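Local structure of bile salt hydrolase/transferase (Clostridium perfringens, 2BJF) at residues Asn36-Asn41 / Glu47-Tyr52; Ser153-Gln158 / Pro177-His182; Leu192-Val197 / Arg236-Lys241; Asn300-Asn305 / Lys315-Asn320. The protein hydrolyses the amide bond of glycine- and taurine-conjugated bile salts, releasing free bile acids, and also acts as a bile acid amine N-acyltransferase. One frame throughout, in Å; residues are numbered along the deposited sequence. Where two conformers were deposited one is given.

Contact 1 (Asn36-Asn41 / Glu47-Tyr52); sequences NFKCVN and ELTTKY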
# COMPACT_ATOMS: atom_id res chain seq x y z
N ASN A 36 -25.81 29.51 33.74
CA ASN A 36 -25.43 30.36 34.88
C ASN A 36 -24.75 29.59 36.03
O ASN A 36 -24.91 29.94 37.20
CB ASN A 36 -26.65 31.15 35.38
CG ASN A 36 -26.28 32.33 36.26
OD1 ASN A 36 -26.75 32.44 37.39
ND2 ASN A 36 -25.42 33.21 35.75
N PHE A 37 -23.99 28.55 35.68
CA PHE A 37 -23.25 27.78 36.67
C PHE A 37 -21.79 28.20 36.72
O PHE A 37 -21.09 28.16 35.71
CB PHE A 37 -23.37 26.27 36.42
CG PHE A 37 -22.81 25.42 37.53
CD1 PHE A 37 -23.61 25.05 38.61
CD2 PHE A 37 -21.48 25.01 37.52
CE1 PHE A 37 -23.10 24.28 39.65
CE2 PHE A 37 -20.95 24.25 38.55
CZ PHE A 37 -21.77 23.87 39.62
N LYS A 38 -21.34 28.59 37.91
CA LYS A 38 -19.97 29.05 38.11
C LYS A 38 -19.03 27.89 38.41
O LYS A 38 -19.15 27.21 39.43
CB LYS A 38 -19.93 30.10 39.23
CG LYS A 38 -18.55 30.69 39.51
CD LYS A 38 -18.61 31.89 40.47
CE LYS A 38 -19.23 31.55 41.82
NZ LYS A 38 -18.46 30.51 42.58
N CYS A 39 -18.10 27.66 37.48
CA CYS A 39 -17.06 26.65 37.64
C CYS A 39 -15.78 27.31 38.15
O CYS A 39 -15.23 28.20 37.49
CB CYS A 39 -16.79 25.94 36.31
SG CYS A 39 -18.23 25.19 35.53
N VAL A 40 -15.32 26.88 39.32
CA VAL A 40 -14.14 27.47 39.95
C VAL A 40 -13.00 26.45 40.03
O VAL A 40 -13.16 25.37 40.60
CB VAL A 40 -14.44 28.03 41.36
CG1 VAL A 40 -13.22 28.74 41.94
CG2 VAL A 40 -15.64 28.97 41.33
N ASN A 41 -11.85 26.80 39.45
CA ASN A 41 -10.64 26.00 39.59
C ASN A 41 -9.94 26.36 40.89
O ASN A 41 -9.53 27.51 41.07
CB ASN A 41 -9.72 26.19 38.38
CG ASN A 41 -8.52 25.26 38.41
OD1 ASN A 41 -7.64 25.37 39.27
ND2 ASN A 41 -8.46 24.34 37.45
N GLU A 47 -12.08 31.30 37.04
CA GLU A 47 -13.52 31.02 37.06
C GLU A 47 -14.16 31.08 35.68
O GLU A 47 -13.72 31.84 34.81
CB GLU A 47 -14.24 31.99 38.00
CG GLU A 47 -13.89 31.81 39.48
CD GLU A 47 -14.63 32.76 40.40
OE1 GLU A 47 -15.52 33.51 39.92
OE2 GLU A 47 -14.33 32.77 41.61
N LEU A 48 -15.19 30.26 35.48
CA LEU A 48 -16.00 30.29 34.27
C LEU A 48 -17.47 30.10 34.65
O LEU A 48 -17.83 29.13 35.31
CB LEU A 48 -15.55 29.20 33.28
CG LEU A 48 -16.31 29.07 31.95
CD1 LEU A 48 -15.35 28.76 30.81
CD2 LEU A 48 -17.41 28.02 32.04
N THR A 49 -18.30 31.04 34.21
CA THR A 49 -19.74 30.94 34.41
C THR A 49 -20.41 30.69 33.07
O THR A 49 -20.27 31.49 32.14
CB THR A 49 -20.33 32.20 35.10
OG1 THR A 49 -19.64 32.44 36.33
CG2 THR A 49 -21.81 32.03 35.38
N THR A 50 -21.14 29.58 32.97
CA THR A 50 -21.77 29.17 31.72
C THR A 50 -22.88 30.13 31.30
O THR A 50 -23.68 30.56 32.13
CB THR A 50 -22.35 27.73 31.80
OG1 THR A 50 -23.31 27.66 32.85
CG2 THR A 50 -21.24 26.71 32.05
N LYS A 51 -22.89 30.48 30.02
CA LYS A 51 -24.02 31.21 29.44
C LYS A 51 -25.04 30.19 28.95
O LYS A 51 -26.24 30.33 29.19
CB LYS A 51 -23.55 32.12 28.30
CG LYS A 51 -24.66 32.93 27.64
CD LYS A 51 -24.14 33.74 26.46
CE LYS A 51 -25.27 34.48 25.77
NZ LYS A 51 -24.78 35.30 24.63
N TYR A 52 -24.54 29.16 28.27
CA TYR A 52 -25.38 28.09 27.74
C TYR A 52 -25.16 26.78 28.50
O TYR A 52 -24.06 26.52 29.00
CB TYR A 52 -25.10 27.88 26.25
CG TYR A 52 -25.28 29.12 25.40
CD1 TYR A 52 -26.53 29.73 25.29
CD2 TYR A 52 -24.21 29.68 24.70
CE1 TYR A 52 -26.71 30.87 24.51
CE2 TYR A 52 -24.38 30.82 23.92
CZ TYR A 52 -25.63 31.41 23.83
OH TYR A 52 -25.80 32.53 23.06
O HOH W 1 -24.91 33.55 33.02
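Four backbone hydrogen bonds join Asn36, Phe37 and Cys39 to Leu48 and Thr50. Cys39 and Leu48 form the hydrogen-bonded pair: Cys39 N donates to Leu48 O at 2.6 Å, and Leu48 N returns a bond of 2.9 Å to Cys39 O. Thr50 N reaches Phe37 O at 3.1 Å, and Asn36 N gives Thr50 O a more bent bond, 135° at the hydrogen. Three CA-H...O contacts lie among these bonds, among them Glu47 CA to Cys39 O at 3.3 Å.

One side chain joins this network. Phe37 N donates to Thr50 OG1 at 3.0 Å in a nearly straight bond (166°). The hydroxyl sits between the backbone N and the carbonyl carbon of its own residue (chi1 59°). Thr50 OG1 also hydrogen-bonds to Pro34 O, so one hydroxyl holds the chain on both sides of Asn36, at Pro34 and at Phe37.

The two short strands, 38-40 and 47-49, form an antiparallel beta hairpin at the periphery of the Ntn-hydrolase fold. No other subunit touches these segments.

Apolar and van der Waals contacts differ between the two faces. Lys38, Val40, Glu47 and Thr49 share one: Val40 and Glu47 lie side by side, with Val40 CG2 3.8 Å from Glu47 CG, while Lys38 CD passes Glu47 OE1 at 3.5 Å. The Lys38 chain bends at its last two torsions and leaves NZ 4.8 Å from Glu47 OE2, too far for a salt bridge. Cys39 and Leu48 occupy the other face, where both are buried against Tyr64, and Leu48 also packs on Leu107 and Ala111 of helix 105-112.

Contact 2 (Ser153-Gln158 / Pro177-His182); sequences SIVVEQ and PTFDWH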
# COMPACT_ATOMS: atom_id res chain seq x y z
N SER A 153 -18.00 23.23 9.82
CA SER A 153 -17.02 22.71 10.76
C SER A 153 -15.70 23.46 10.65
O SER A 153 -15.30 23.86 9.56
CB SER A 153 -16.78 21.21 10.52
OG SER A 153 -17.94 20.45 10.80
N ILE A 154 -15.04 23.65 11.79
CA ILE A 154 -13.69 24.23 11.83
C ILE A 154 -12.73 23.37 12.64
O ILE A 154 -13.15 22.56 13.47
CB ILE A 154 -13.69 25.70 12.35
CG1 ILE A 154 -14.36 25.80 13.73
CG2 ILE A 154 -14.34 26.64 11.33
CD1 ILE A 154 -14.08 27.11 14.46
N VAL A 155 -11.43 23.55 12.38
CA VAL A 155 -10.38 22.85 13.11
C VAL A 155 -9.46 23.89 13.75
O VAL A 155 -9.02 24.83 13.08
CB VAL A 155 -9.58 21.90 12.19
CG1 VAL A 155 -8.36 21.32 12.92
CG2 VAL A 155 -10.48 20.78 11.68
N VAL A 156 -9.19 23.72 15.04
CA VAL A 156 -8.37 24.66 15.80
C VAL A 156 -7.06 23.99 16.22
O VAL A 156 -7.06 23.01 16.96
CB VAL A 156 -9.11 25.18 17.06
CG1 VAL A 156 -8.26 26.19 17.81
CG2 VAL A 156 -10.45 25.78 16.67
N GLU A 157 -5.94 24.54 15.73
CA GLU A 157 -4.62 24.00 16.03
C GLU A 157 -3.65 25.13 16.37
O GLU A 157 -3.45 26.03 15.56
CB GLU A 157 -4.08 23.18 14.85
CG GLU A 157 -4.93 21.96 14.52
CD GLU A 157 -4.41 21.15 13.34
OE1 GLU A 157 -3.63 21.68 12.52
OE2 GLU A 157 -4.82 19.97 13.23
N GLN A 158 -3.07 25.08 17.56
CA GLN A 158 -2.04 26.05 17.92
C GLN A 158 -0.65 25.47 17.72
O GLN A 158 -0.29 24.45 18.31
CB GLN A 158 -2.20 26.58 19.34
CG GLN A 158 -1.27 27.76 19.64
CD GLN A 158 -1.69 28.56 20.85
OE1 GLN A 158 -2.80 29.09 20.91
NE2 GLN A 158 -0.78 28.69 21.81
N PRO A 177 -0.14 14.66 11.55
CA PRO A 177 0.29 16.07 11.51
C PRO A 177 -0.84 17.10 11.45
O PRO A 177 -2.00 16.77 11.73
CB PRO A 177 1.14 16.15 10.23
CG PRO A 177 1.20 14.78 9.67
CD PRO A 177 0.08 14.01 10.25
N THR A 178 -0.49 18.33 11.09
CA THR A 178 -1.44 19.44 11.03
C THR A 178 -2.54 19.21 9.99
O THR A 178 -2.39 18.38 9.09
CB THR A 178 -0.73 20.78 10.73
OG1 THR A 178 -0.06 20.69 9.47
CG2 THR A 178 0.28 21.11 11.82
N PHE A 179 -3.65 19.94 10.13
CA PHE A 179 -4.83 19.73 9.29
C PHE A 179 -4.54 19.94 7.80
O PHE A 179 -5.00 19.16 6.97
CB PHE A 179 -5.99 20.62 9.76
CG PHE A 179 -7.28 20.36 9.03
CD1 PHE A 179 -7.97 19.16 9.20
CD2 PHE A 179 -7.81 21.32 8.17
CE1 PHE A 179 -9.16 18.92 8.52
CE2 PHE A 179 -9.01 21.09 7.49
CZ PHE A 179 -9.68 19.88 7.67
N ASP A 180 -3.77 20.98 7.49
CA ASP A 180 -3.40 21.27 6.10
C ASP A 180 -2.58 20.14 5.47
O ASP A 180 -2.66 19.92 4.26
CB ASP A 180 -2.67 22.61 5.99
CG ASP A 180 -1.43 22.68 6.87
OD1 ASP A 180 -1.55 22.50 8.09
OD2 ASP A 180 -0.33 22.93 6.32
N TRP A 181 -1.80 19.43 6.29
CA TRP A 181 -1.04 18.28 5.82
C TRP A 181 -1.97 17.16 5.35
O TRP A 181 -1.77 16.58 4.28
CB TRP A 181 -0.07 17.76 6.90
CG TRP A 181 0.85 16.68 6.39
CD1 TRP A 181 2.14 16.84 5.95
CD2 TRP A 181 0.55 15.29 6.24
NE1 TRP A 181 2.65 15.63 5.54
CE2 TRP A 181 1.70 14.66 5.71
CE3 TRP A 181 -0.58 14.50 6.51
CZ2 TRP A 181 1.76 13.29 5.45
CZ3 TRP A 181 -0.53 13.14 6.25
CH2 TRP A 181 0.64 12.55 5.72
N HIS A 182 -2.98 16.86 6.17
CA HIS A 182 -3.94 15.80 5.84
C HIS A 182 -4.75 16.15 4.59
O HIS A 182 -4.98 15.28 3.75
CB HIS A 182 -4.88 15.54 7.02
CG HIS A 182 -4.21 14.90 8.20
ND1 HIS A 182 -3.90 13.56 8.24
CD2 HIS A 182 -3.80 15.42 9.38
CE1 HIS A 182 -3.32 13.28 9.40
NE2 HIS A 182 -3.25 14.40 10.11
O HOH W 2 -4.71 17.59 11.95
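Val155 and Glu157, two residues apart on strand 153-158, meet the first turn of helix 179-186, a buried strand-to-helix contact within the Ntn-hydrolase fold. The strand lies in an antiparallel sheet between strands 142-147 and 163-167, and both side chains leave it toward the helix.

Val155 comes first. Its CG2 methyl lies over one face of the Phe179 ring, 3.9 Å from the centroid and 14° off the ring normal, which meets the geometry of a CH-pi contact. The other branch, CG1, stands 4.0 Å from Phe179 CB. With CG anti to its backbone N, Phe179 swings its ring back to this valine.

Further along, Glu157 extends beyond CG and brings its carboxylate to the helix N-terminus. OE1 uses its syn lone pair to accept from Phe179 N at 3.0 Å, with 166° at the hydrogen; this N-H, together with the helix end, would probably stabilise the negative charge. Thr178, at the N-cap position, turns its OG1 to Asp180 OD1 and makes no capping bond; Glu157 independently takes the N-H of the next residue. The carboxylate plane stands 84° from that of the Phe179 ring. His143 ND1, on the neighbouring strand 142-147, hydrogen-bonds OE2, so both oxygens are engaged. A water 2.7 Å from Glu157 OE2 also lies 2.8 Å from Pro177 O.

Contact 3 (Leu192-Val197 / Arg236-Lys241); sequences LRYNQV and RDAMIK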
# COMPACT_ATOMS: atom_id res chain seq x y z
N LEU A 192 -8.91 6.73 -6.36
CA LEU A 192 -9.84 5.79 -5.70
C LEU A 192 -11.21 5.79 -6.37
O LEU A 192 -11.67 6.82 -6.86
CB LEU A 192 -9.99 6.12 -4.21
CG LEU A 192 -8.80 5.93 -3.26
CD1 LEU A 192 -9.17 6.43 -1.87
CD2 LEU A 192 -8.33 4.48 -3.20
N ARG A 193 -11.86 4.63 -6.37
CA ARG A 193 -13.19 4.47 -6.96
C ARG A 193 -14.09 3.61 -6.07
O ARG A 193 -13.67 2.55 -5.60
CB ARG A 193 -13.10 3.86 -8.36
CG ARG A 193 -12.60 4.82 -9.44
CD ARG A 193 -12.49 4.14 -10.79
NE ARG A 193 -11.33 3.25 -10.89
CZ ARG A 193 -10.97 2.59 -11.99
NH1 ARG A 193 -11.69 2.69 -13.10
NH2 ARG A 193 -9.90 1.81 -11.97
N TYR A 194 -15.31 4.06 -5.85
CA TYR A 194 -16.27 3.31 -5.04
C TYR A 194 -16.95 2.23 -5.87
O TYR A 194 -17.39 1.21 -5.34
CB TYR A 194 -17.32 4.24 -4.42
CG TYR A 194 -16.75 5.46 -3.73
CD1 TYR A 194 -15.73 5.33 -2.78
CD2 TYR A 194 -17.23 6.73 -4.03
CE1 TYR A 194 -15.20 6.45 -2.15
CE2 TYR A 194 -16.70 7.86 -3.41
CZ TYR A 194 -15.69 7.71 -2.47
OH TYR A 194 -15.17 8.81 -1.84
N ASN A 195 -17.03 2.48 -7.18
CA ASN A 195 -17.65 1.54 -8.11
C ASN A 195 -16.73 0.38 -8.45
O ASN A 195 -15.54 0.58 -8.70
CB ASN A 195 -18.08 2.27 -9.39
CG ASN A 195 -19.17 3.29 -9.15
OD1 ASN A 195 -19.92 3.20 -8.17
ND2 ASN A 195 -19.28 4.27 -10.04
N GLN A 196 -17.29 -0.82 -8.44
CA GLN A 196 -16.55 -2.04 -8.76
C GLN A 196 -15.87 -1.96 -10.12
O GLN A 196 -16.47 -1.51 -11.10
CB GLN A 196 -17.49 -3.25 -8.70
CG GLN A 196 -16.85 -4.60 -9.05
CD GLN A 196 -15.92 -5.14 -7.97
OE1 GLN A 196 -15.50 -4.42 -7.07
NE2 GLN A 196 -15.61 -6.43 -8.06
N VAL A 197 -14.60 -2.38 -10.16
CA VAL A 197 -13.88 -2.57 -11.42
C VAL A 197 -13.86 -4.08 -11.69
O VAL A 197 -13.08 -4.81 -11.07
CB VAL A 197 -12.45 -1.98 -11.38
CG1 VAL A 197 -11.77 -2.11 -12.73
CG2 VAL A 197 -12.48 -0.52 -10.95
N ARG A 236 -17.01 8.60 4.30
CA ARG A 236 -18.01 9.65 4.46
C ARG A 236 -18.47 10.17 3.10
O ARG A 236 -19.67 10.27 2.85
CB ARG A 236 -17.45 10.79 5.31
CG ARG A 236 -18.40 11.95 5.53
CD ARG A 236 -17.69 13.13 6.17
NE ARG A 236 -18.62 14.22 6.47
CZ ARG A 236 -18.90 15.22 5.64
NH1 ARG A 236 -18.32 15.30 4.45
NH2 ARG A 236 -19.77 16.16 6.01
N ASP A 237 -17.51 10.50 2.24
CA ASP A 237 -17.81 11.01 0.90
C ASP A 237 -18.69 10.05 0.10
O ASP A 237 -19.65 10.47 -0.54
CB ASP A 237 -16.51 11.30 0.14
CG ASP A 237 -16.76 11.81 -1.27
OD1 ASP A 237 -17.31 12.92 -1.42
OD2 ASP A 237 -16.42 11.09 -2.23
N ALA A 238 -18.35 8.76 0.15
CA ALA A 238 -19.07 7.73 -0.58
C ALA A 238 -20.53 7.62 -0.14
O ALA A 238 -21.43 7.45 -0.96
CB ALA A 238 -18.38 6.39 -0.45
N MET A 239 -20.75 7.71 1.17
CA MET A 239 -22.10 7.60 1.71
C MET A 239 -22.97 8.79 1.31
O MET A 239 -24.14 8.63 0.98
CB MET A 239 -22.08 7.43 3.22
CG MET A 239 -23.41 6.94 3.78
SD MET A 239 -23.40 6.79 5.57
CE MET A 239 -22.36 5.35 5.79
N ILE A 240 -22.38 9.99 1.33
CA ILE A 240 -23.11 11.20 0.95
C ILE A 240 -23.43 11.20 -0.55
O ILE A 240 -24.54 11.55 -0.95
CB ILE A 240 -22.34 12.49 1.36
CG1 ILE A 240 -22.19 12.55 2.88
CG2 ILE A 240 -23.05 13.74 0.84
CD1 ILE A 240 -21.16 13.55 3.37
N LYS A 241 -22.46 10.78 -1.36
CA LYS A 241 -22.64 10.70 -2.81
C LYS A 241 -23.72 9.70 -3.23
O LYS A 241 -24.58 10.02 -4.05
CB LYS A 241 -21.32 10.33 -3.49
CG LYS A 241 -20.40 11.50 -3.71
CD LYS A 241 -19.08 11.03 -4.27
CE LYS A 241 -18.22 12.20 -4.69
NZ LYS A 241 -16.82 11.78 -4.91
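Tyr194 has the most surface buried here, and Ala238 on helix 225-243 supplies the platform for its ring. The CB methyl of Ala238 stands over the centre of one ring face, 3.4 Å from the centroid and 4° off the normal, so this is a CH-pi contact with almost no offset. Tyr194 places CG beside its own backbone N (chi1 -49°), which carries the ring from the loop to the helix surface.

The phenol oxygen ends at Asp237. Tyr194 OH donates to Asp237 OD2 at 2.6 Å, meeting the anti lone pair of that oxygen, and the ring and carboxylate planes are 49° apart. On the syn side of the same oxygen, Lys241 NZ forms a salt bridge of 2.8 Å, one helical turn on from Asp237. OD2 is thus gripped by two donors, and the neighbouring ammonium would probably favour a charged carboxylate. Lys241 CD meets the ring edge, while its NZ also donates to Lys201 O of the fourth subunit.

Gly264 of the third subunit packs on both Tyr194 and Ala238, and Phe200 of the fourth on Tyr194 and Lys241. This loop-on-helix contact therefore belongs to the subunit interfaces of the homotetramer, a dimer of dimers.

Contact 4 (Asn300-Asn305 / Lys315-Asn320); sequences NAIDMN and KTYKYN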
# COMPACT_ATOMS: atom_id res chain seq x y z
N ASN A 300 -26.27 4.23 24.01
CA ASN A 300 -26.98 4.88 25.11
C ASN A 300 -27.26 6.34 24.76
O ASN A 300 -26.44 6.99 24.10
CB ASN A 300 -26.15 4.82 26.39
CG ASN A 300 -25.67 3.43 26.71
OD1 ASN A 300 -26.44 2.57 27.12
ND2 ASN A 300 -24.37 3.20 26.52
N ALA A 301 -28.40 6.85 25.20
CA ALA A 301 -28.82 8.21 24.88
C ALA A 301 -29.09 9.04 26.13
O ALA A 301 -29.80 8.61 27.04
CB ALA A 301 -30.06 8.19 23.99
N ILE A 302 -28.50 10.24 26.16
CA ILE A 302 -28.78 11.22 27.20
C ILE A 302 -29.23 12.51 26.52
O ILE A 302 -28.49 13.11 25.74
CB ILE A 302 -27.55 11.46 28.12
CG1 ILE A 302 -27.23 10.19 28.91
CG2 ILE A 302 -27.81 12.63 29.09
CD1 ILE A 302 -25.77 9.99 29.23
N ASP A 303 -30.46 12.92 26.83
CA ASP A 303 -31.08 14.10 26.23
C ASP A 303 -30.96 15.27 27.20
O ASP A 303 -31.58 15.28 28.26
CB ASP A 303 -32.55 13.80 25.92
CG ASP A 303 -33.24 14.90 25.11
OD1 ASP A 303 -32.74 16.04 25.06
OD2 ASP A 303 -34.31 14.61 24.53
N MET A 304 -30.15 16.27 26.82
CA MET A 304 -29.93 17.43 27.68
C MET A 304 -31.20 18.26 27.89
O MET A 304 -31.36 18.92 28.92
CB MET A 304 -28.78 18.30 27.15
CG MET A 304 -29.13 19.20 25.97
SD MET A 304 -27.72 20.14 25.34
CE MET A 304 -27.30 21.14 26.77
N ASN A 305 -32.10 18.22 26.91
CA ASN A 305 -33.34 18.99 26.95
C ASN A 305 -34.39 18.42 27.90
O ASN A 305 -35.39 19.08 28.20
CB ASN A 305 -33.91 19.17 25.54
CG ASN A 305 -33.09 20.13 24.71
OD1 ASN A 305 -32.96 21.31 25.05
ND2 ASN A 305 -32.52 19.64 23.61
N LYS A 315 -24.90 17.72 36.92
CA LYS A 315 -25.47 16.38 36.94
C LYS A 315 -24.59 15.45 36.10
O LYS A 315 -24.23 15.79 34.97
CB LYS A 315 -26.91 16.40 36.39
CG LYS A 315 -27.56 15.03 36.21
CD LYS A 315 -28.01 14.42 37.53
CE LYS A 315 -28.46 12.98 37.34
NZ LYS A 315 -29.07 12.42 38.58
N THR A 316 -24.25 14.29 36.66
CA THR A 316 -23.45 13.31 35.92
C THR A 316 -24.22 12.01 35.70
O THR A 316 -25.08 11.63 36.51
CB THR A 316 -22.10 12.98 36.62
OG1 THR A 316 -22.34 12.29 37.86
CG2 THR A 316 -21.30 14.25 36.89
N TYR A 317 -23.91 11.34 34.60
CA TYR A 317 -24.45 10.02 34.29
C TYR A 317 -23.32 9.01 34.11
O TYR A 317 -22.29 9.32 33.50
CB TYR A 317 -25.35 10.07 33.05
CG TYR A 317 -26.72 10.67 33.32
CD1 TYR A 317 -27.75 9.90 33.85
CD2 TYR A 317 -26.98 12.02 33.05
CE1 TYR A 317 -29.01 10.44 34.11
CE2 TYR A 317 -28.23 12.57 33.31
CZ TYR A 317 -29.24 11.78 33.83
OH TYR A 317 -30.48 12.32 34.09
N LYS A 318 -23.52 7.80 34.64
CA LYS A 318 -22.48 6.78 34.68
C LYS A 318 -22.10 6.22 33.31
O LYS A 318 -22.96 5.84 32.51
CB LYS A 318 -22.90 5.63 35.62
CG LYS A 318 -21.77 4.67 35.97
CD LYS A 318 -22.26 3.52 36.84
CE LYS A 318 -21.16 2.48 37.04
NZ LYS A 318 -21.62 1.33 37.87
N TYR A 319 -20.79 6.19 33.06
CA TYR A 319 -20.20 5.62 31.85
C TYR A 319 -20.51 4.12 31.77
O TYR A 319 -20.13 3.36 32.66
CB TYR A 319 -18.69 5.87 31.90
CG TYR A 319 -17.88 5.44 30.69
CD1 TYR A 319 -17.89 6.18 29.51
CD2 TYR A 319 -17.07 4.31 30.75
CE1 TYR A 319 -17.13 5.80 28.41
CE2 TYR A 319 -16.30 3.91 29.65
CZ TYR A 319 -16.34 4.66 28.49
OH TYR A 319 -15.58 4.28 27.41
N ASN A 320 -21.21 3.72 30.72
CA ASN A 320 -21.72 2.35 30.60
C ASN A 320 -20.74 1.39 29.92
O ASN A 320 -20.59 1.40 28.70
CB ASN A 320 -23.07 2.35 29.85
CG ASN A 320 -23.80 1.02 29.96
OD1 ASN A 320 -23.19 -0.05 29.94
ND2 ASN A 320 -25.12 1.08 30.05
O HOH W 3 -22.23 1.64 26.12
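Ile302 and Tyr317 make the apolar half of this contact: Ile302 CD1 reaches Tyr317 CB at 3.8 Å, and Ile302 CG2 lies 4.1 Å from Tyr317 CD2. The two side chains meet at a slant. At the other end the Asn300 and Asn320 side chains cross at about a right angle, yet their amide planes are only 16° apart, with Asn300 ND2 3.7 Å from Asn320 CB and Asn300 OD1 3.5 Å from Asn320 ND2. Asn300 ND2 gives a water a weak bond of 2.7 Å, and that water lies 3.1 Å from Asn320 O.

The facing CA atoms, 8.4 Å apart for Ile302 and Tyr317, are too far for a shared ladder. Strand 300-303 is the last strand, within this chain, of one antiparallel sheet, and strand 315-318 pairs with 29-33 in another, so side chains bridge two sheets of the Ntn-hydrolase fold.

Beyond this layer, Tyr317 OH is tied to Glu307 OE2, which fixes the far end of the ring. Asn320 N is bonded to Tyr291 OH. Asn300 OD1 accepts from Asn326 ND2 of the third subunit, where Asn300 and Ala301 also join a parallel beta ladder, and Val328 of that subunit packs on both Asn300 and Ile302.

The four contacts follow one another along the chain, each closing before the next opens, and all belong to the choloylglycine hydrolase family region. They do not touch each other. Contacts 1 and 4 have centres about 20 Å apart and nearest atoms about 6 Å apart; contacts 1 and 3, on opposite sides of the chain's centre, have centres about 45 Å apart. Contacts 2 and 4 reach the same large antiparallel sheet, through strands 153-158 and 315-318, yet their centres are about 30 Å apart, also across the centre. Contacts 3 and 4 both meet the third subunit, and segment 177-182 of contact 2 reaches the second and third, so tetramer assembly draws on separate parts of the chain, whereas contact 1 stays clear.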